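Local structure of Bd3459 (Bdellovibrio bacteriovorus, 5CEC) at residues F116-S121 and A151-M156; G159-Y164 and I255-Y260. The protein is a predatory endopeptidase of the peptidase S13 family, probably acting as a serine-type D-Ala-D-Ala peptidase, captured here bound to its ankyrin-repeat immunity protein Bd3460. The protein carries 1 engineered substitution. One frame throughout, in Å; residues are numbered along the deposited sequence.

Overall arrangement
Two contacts formed by one long loop illustrate how an irregular connection can be held at two places along its length. Following the chain from the N terminus, past helix 72-84 and strands 91-98 and 104-109, it enters helix 118-130, passes through strand 135-141 and comes back at 151-156, where interaction 1 closes a short loop at the start of that helix. A few residues on, 159-164 meets helix 253-262 in interaction 2, closing a much longer loop. The two closures follow one another in series, neither nesting nor crossing, with centres about 13 Å apart, and they touch where Met156 packs on Pro162. Together they tie the connection between strand 135-141 and helix 167-182 to helices 118-130 and 253-262.

Interaction 1: F116-S121 and A151-M156; sequences FGRNMS and AEEKPM. With SO4 (sulfate ion), chain H; SO4 (sulfate ion), chain E.
Two adjacent carboxylates, Glu152 and Glu153, reach the first turn of helix 118-130 and are met there in quite different ways. Glu153 receives Arg118 side-on, in a bidentate salt bridge that joins this turn to the loop after strand 135-141: NE of Arg118 lies 2.8 Å from OE2 of Glu153, and NH2 of Arg118 lies 2.9 Å from OE1 of the same residue. Both oxygens use their syn lone pairs, and the guanidinium and carboxylate planes are only 21° apart. The arginine chain bends at chi3 (-58°), which turns NE and NH2 to the acid. On another edge, NH1 of Arg118 reaches O1 of a sulfate (chain E) at 2.9 Å.

Glu152 takes the amide of Asn119 instead. ND2 of Asn119 donates to OE2 of Glu152 at 2.9 Å, arriving from above the carboxylate, with the two planes perpendicular (90°). The other oxygen, OE1, is in a salt bridge with Arg246. One water links OE2 of Glu152 to the backbone N of Asn119, and a second joins ND2 of Asn119 to OE2 of Glu153; the asparagine thus meets one acid directly and the other through water.

Next to these bonds Gly117, the N-cap residue, brings its CA to 4.4 Å from CB of Ala151. Lys154 binds another sulfate (both probably from the crystallisation liquor) and Asn75 of the Bd3460 chain, at the complex interface. Helix 188-200 supplies Leu194 against Asn119 and Tyr190, in a cation-pi contact with Arg118 and touching Glu153; helix 253-262 meets Ala151 through Tyr254, and Leu235 of strand 231-236 packs on Phe116 and Met120.

Interaction 2: G159-Y164 and I255-Y260; sequences GTTPKY and IADNLY
The irregular chain 159-164 passes beside helix 253-262, coming nearest at Thr161 and Asp257, whose CA atoms are 6.7 Å apart. This is a loop-to-helix contact in a penicillin-binding-protein type of fold, in which one threonine presents a hydroxyl and a methyl to successive helix residues. OG1 of Thr161 donates to OD2 of Asp257 at 2.7 Å, using the anti lone pair of that oxygen, away from OD1. The threonine rotamer, with OG1 beside its backbone N (chi1 -55°), leaves CG2 anti to that nitrogen and turned to Asn258, the helix residue after Asp257, with CG2 of Thr161 3.6 Å from ND2 of Asn258.

The buried aspartate has further partners. A water donates to OD2 of Asp257 and accepts from the backbone N of Thr161, so one residue engages the same carboxylate oxygen twice, the hydroxyl directly and the amide through water. OD1 of Asp257 accepts from Ser290 OG, bringing in a second loop. The side chain of Asp257 is close to, but not in contact with, what is probably the SxxK-type active site of this family. ND2 of Asn258 is hydrogen-bonded chiefly to the Tyr254 carbonyl one turn back; a second water, 2.7 Å from Pro162 O, forms a weak bond with that same ND2 at 3.5 Å.

Interaction 1: F116-S121 and A151-M156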
# COMPACT_ATOMS: atom_id res chain seq x y z
N PHE A 116 9.00 13.65 -4.19
CA PHE A 116 9.74 14.31 -5.26
C PHE A 116 10.72 13.29 -5.80
O PHE A 116 11.79 13.07 -5.22
CB PHE A 116 10.41 15.60 -4.79
CG PHE A 116 10.65 16.60 -5.88
CD1 PHE A 116 11.27 16.24 -7.05
CD2 PHE A 116 10.22 17.90 -5.75
CE1 PHE A 116 11.50 17.16 -8.06
CE2 PHE A 116 10.45 18.84 -6.76
CZ PHE A 116 11.07 18.45 -7.91
N GLY A 117 10.32 12.66 -6.89
CA GLY A 117 11.11 11.64 -7.55
C GLY A 117 10.97 11.77 -9.05
O GLY A 117 10.85 12.88 -9.59
N ARG A 118 10.93 10.62 -9.72
CA ARG A 118 10.76 10.59 -11.18
C ARG A 118 9.64 11.48 -11.68
O ARG A 118 9.86 12.30 -12.58
CB ARG A 118 10.48 9.13 -11.63
CG ARG A 118 10.27 8.99 -13.15
CD ARG A 118 9.50 7.72 -13.49
NE ARG A 118 10.17 6.52 -13.01
CZ ARG A 118 11.19 5.89 -13.64
NH1 ARG A 118 11.72 6.37 -14.75
NH2 ARG A 118 11.65 4.78 -13.12
N ASN A 119 8.44 11.28 -11.16
CA ASN A 119 7.28 11.90 -11.81
C ASN A 119 7.20 13.41 -11.57
O ASN A 119 6.89 14.18 -12.50
CB ASN A 119 6.01 11.17 -11.43
CG ASN A 119 5.96 9.79 -12.01
OD1 ASN A 119 6.40 9.60 -13.12
ND2 ASN A 119 5.48 8.82 -11.26
N MET A 120 7.51 13.86 -10.35
CA MET A 120 7.62 15.30 -10.13
C MET A 120 8.74 15.94 -10.97
O MET A 120 8.61 17.06 -11.45
CB MET A 120 7.74 15.63 -8.64
CG MET A 120 7.66 17.11 -8.39
SD MET A 120 6.08 17.81 -8.89
CE MET A 120 5.70 18.91 -7.55
N SER A 121 9.82 15.19 -11.17
CA SER A 121 10.94 15.67 -11.98
C SER A 121 10.50 15.82 -13.43
O SER A 121 10.82 16.83 -14.07
CB SER A 121 12.14 14.72 -11.90
OG SER A 121 12.71 14.76 -10.60
N ALA A 151 10.87 7.12 -5.63
CA ALA A 151 10.02 7.42 -4.45
C ALA A 151 8.67 6.71 -4.44
O ALA A 151 8.16 6.41 -3.38
CB ALA A 151 9.80 8.92 -4.37
N GLU A 152 8.05 6.56 -5.62
CA GLU A 152 6.76 5.91 -5.79
C GLU A 152 6.78 4.54 -6.38
O GLU A 152 5.73 4.07 -6.84
CB GLU A 152 5.97 6.66 -6.86
CG GLU A 152 5.70 8.04 -6.61
CD GLU A 152 4.66 8.57 -7.55
OE1 GLU A 152 3.49 8.30 -7.31
OE2 GLU A 152 5.05 9.29 -8.46
N GLU A 153 7.94 3.91 -6.40
CA GLU A 153 8.13 2.67 -7.13
C GLU A 153 8.83 1.65 -6.26
O GLU A 153 9.41 1.97 -5.24
CB GLU A 153 8.92 2.96 -8.42
CG GLU A 153 8.13 3.81 -9.41
CD GLU A 153 9.00 4.43 -10.49
OE1 GLU A 153 9.79 3.71 -11.14
OE2 GLU A 153 8.87 5.65 -10.69
N LYS A 154 8.78 0.41 -6.68
CA LYS A 154 9.46 -0.68 -6.02
C LYS A 154 10.93 -0.54 -6.37
O LYS A 154 11.24 -0.20 -7.53
CB LYS A 154 8.94 -2.01 -6.54
CG LYS A 154 7.46 -2.16 -6.32
CD LYS A 154 6.98 -3.51 -6.71
CE LYS A 154 5.52 -3.57 -6.36
NZ LYS A 154 4.93 -4.83 -6.83
N PRO A 155 11.84 -0.78 -5.43
CA PRO A 155 11.62 -1.33 -4.09
C PRO A 155 11.48 -0.31 -2.97
O PRO A 155 11.49 -0.69 -1.80
CB PRO A 155 12.90 -2.15 -3.87
CG PRO A 155 13.94 -1.34 -4.56
CD PRO A 155 13.28 -0.76 -5.77
N MET A 156 11.35 0.99 -3.28
CA MET A 156 11.27 1.98 -2.21
C MET A 156 9.94 1.95 -1.47
O MET A 156 9.89 2.33 -0.29
CB MET A 156 11.51 3.39 -2.74
CG MET A 156 12.87 3.57 -3.37
SD MET A 156 13.31 5.32 -3.42
CE MET A 156 13.97 5.46 -1.79
S SO4 H . 5.21 -4.55 -10.74
O1 SO4 H . 4.29 -4.20 -11.87
O2 SO4 H . 4.51 -5.42 -9.74
O3 SO4 H . 6.39 -5.24 -11.27
O4 SO4 H . 5.61 -3.25 -10.13
S SO4 E . 14.85 5.48 -16.17
O1 SO4 E . 13.57 4.73 -16.21
O2 SO4 E . 16.01 4.56 -16.25
O3 SO4 E . 14.91 6.45 -15.07
O4 SO4 E . 14.97 6.36 -17.40
O HOH W 1 7.71 9.73 -8.75
O HOH W 2 6.23 5.97 -11.68

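Interaction 2: G159-Y164 and I255-Y260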
# COMPACT_ATOMS: atom_id res chain seq x y z
N GLY A 159 10.67 -0.80 1.04
CA GLY A 159 12.05 -0.93 1.49
C GLY A 159 12.37 -0.10 2.69
O GLY A 159 11.52 0.60 3.26
N THR A 160 13.63 -0.19 3.10
CA THR A 160 14.15 0.62 4.19
C THR A 160 14.49 1.97 3.58
O THR A 160 15.35 2.07 2.73
CB THR A 160 15.41 -0.02 4.81
OG1 THR A 160 15.03 -1.26 5.40
CG2 THR A 160 16.00 0.89 5.87
N THR A 161 13.81 3.01 4.04
CA THR A 161 14.00 4.35 3.52
C THR A 161 15.40 4.82 3.91
O THR A 161 15.78 4.77 5.09
CB THR A 161 12.95 5.29 4.09
OG1 THR A 161 11.65 4.74 3.80
CG2 THR A 161 13.07 6.67 3.54
N PRO A 162 16.18 5.32 2.93
CA PRO A 162 17.49 5.80 3.29
C PRO A 162 17.40 6.91 4.32
O PRO A 162 16.60 7.83 4.18
CB PRO A 162 18.07 6.29 1.97
CG PRO A 162 17.33 5.55 0.93
CD PRO A 162 15.96 5.35 1.47
N LYS A 163 18.18 6.77 5.37
CA LYS A 163 18.24 7.75 6.45
C LYS A 163 19.65 8.35 6.41
O LYS A 163 20.63 7.68 6.76
CB LYS A 163 17.92 7.07 7.78
CG LYS A 163 17.82 8.04 8.95
CD LYS A 163 17.14 7.40 10.16
CE LYS A 163 17.13 8.33 11.37
NZ LYS A 163 16.73 9.73 11.03
N TYR A 164 19.76 9.60 5.97
CA TYR A 164 21.05 10.26 5.80
C TYR A 164 21.46 10.91 7.12
O TYR A 164 20.81 11.84 7.62
CB TYR A 164 20.97 11.31 4.71
CG TYR A 164 20.52 10.72 3.38
CD1 TYR A 164 21.27 9.76 2.71
CD2 TYR A 164 19.33 11.12 2.80
CE1 TYR A 164 20.85 9.21 1.50
CE2 TYR A 164 18.90 10.59 1.60
CZ TYR A 164 19.65 9.64 0.94
OH TYR A 164 19.24 9.12 -0.26
N ILE A 255 7.51 7.84 1.59
CA ILE A 255 6.71 9.01 1.94
C ILE A 255 6.53 9.09 3.46
O ILE A 255 6.67 10.16 4.07
CB ILE A 255 5.34 9.05 1.23
CG1 ILE A 255 5.49 9.01 -0.30
CG2 ILE A 255 4.52 10.27 1.63
CD1 ILE A 255 4.19 8.81 -1.05
N ALA A 256 6.17 7.96 4.06
CA ALA A 256 5.84 7.96 5.49
C ALA A 256 7.07 8.34 6.32
O ALA A 256 6.96 9.13 7.28
CB ALA A 256 5.33 6.59 5.91
N ASP A 257 8.21 7.74 6.02
CA ASP A 257 9.42 7.99 6.81
C ASP A 257 9.87 9.44 6.65
O ASP A 257 10.27 10.08 7.61
CB ASP A 257 10.54 6.99 6.46
CG ASP A 257 10.24 5.61 6.96
OD1 ASP A 257 9.69 5.50 8.08
OD2 ASP A 257 10.60 4.64 6.28
N ASN A 258 9.75 10.00 5.44
CA ASN A 258 10.14 11.36 5.25
C ASN A 258 9.20 12.36 5.91
O ASN A 258 9.66 13.37 6.40
CB ASN A 258 10.40 11.67 3.77
CG ASN A 258 11.78 11.24 3.35
OD1 ASN A 258 12.75 11.93 3.65
ND2 ASN A 258 11.90 10.04 2.77
N LEU A 259 7.90 12.08 5.90
CA LEU A 259 6.98 12.94 6.64
C LEU A 259 7.37 12.94 8.12
O LEU A 259 7.41 13.99 8.75
CB LEU A 259 5.54 12.50 6.48
CG LEU A 259 4.86 12.87 5.16
CD1 LEU A 259 3.56 12.15 5.02
CD2 LEU A 259 4.67 14.38 5.02
N TYR A 260 7.63 11.76 8.69
CA TYR A 260 7.96 11.63 10.12
C TYR A 260 9.23 12.37 10.45
O TYR A 260 9.28 13.10 11.45
CB TYR A 260 8.05 10.15 10.42
CG TYR A 260 8.33 9.71 11.82
CD1 TYR A 260 9.63 9.49 12.25
CD2 TYR A 260 7.29 9.43 12.69
CE1 TYR A 260 9.89 9.00 13.52
CE2 TYR A 260 7.54 8.96 13.98
CZ TYR A 260 8.83 8.75 14.38
OH TYR A 260 9.03 8.25 15.63
O HOH W 3 12.19 2.50 6.49
O HOH W 4 15.17 9.06 2.24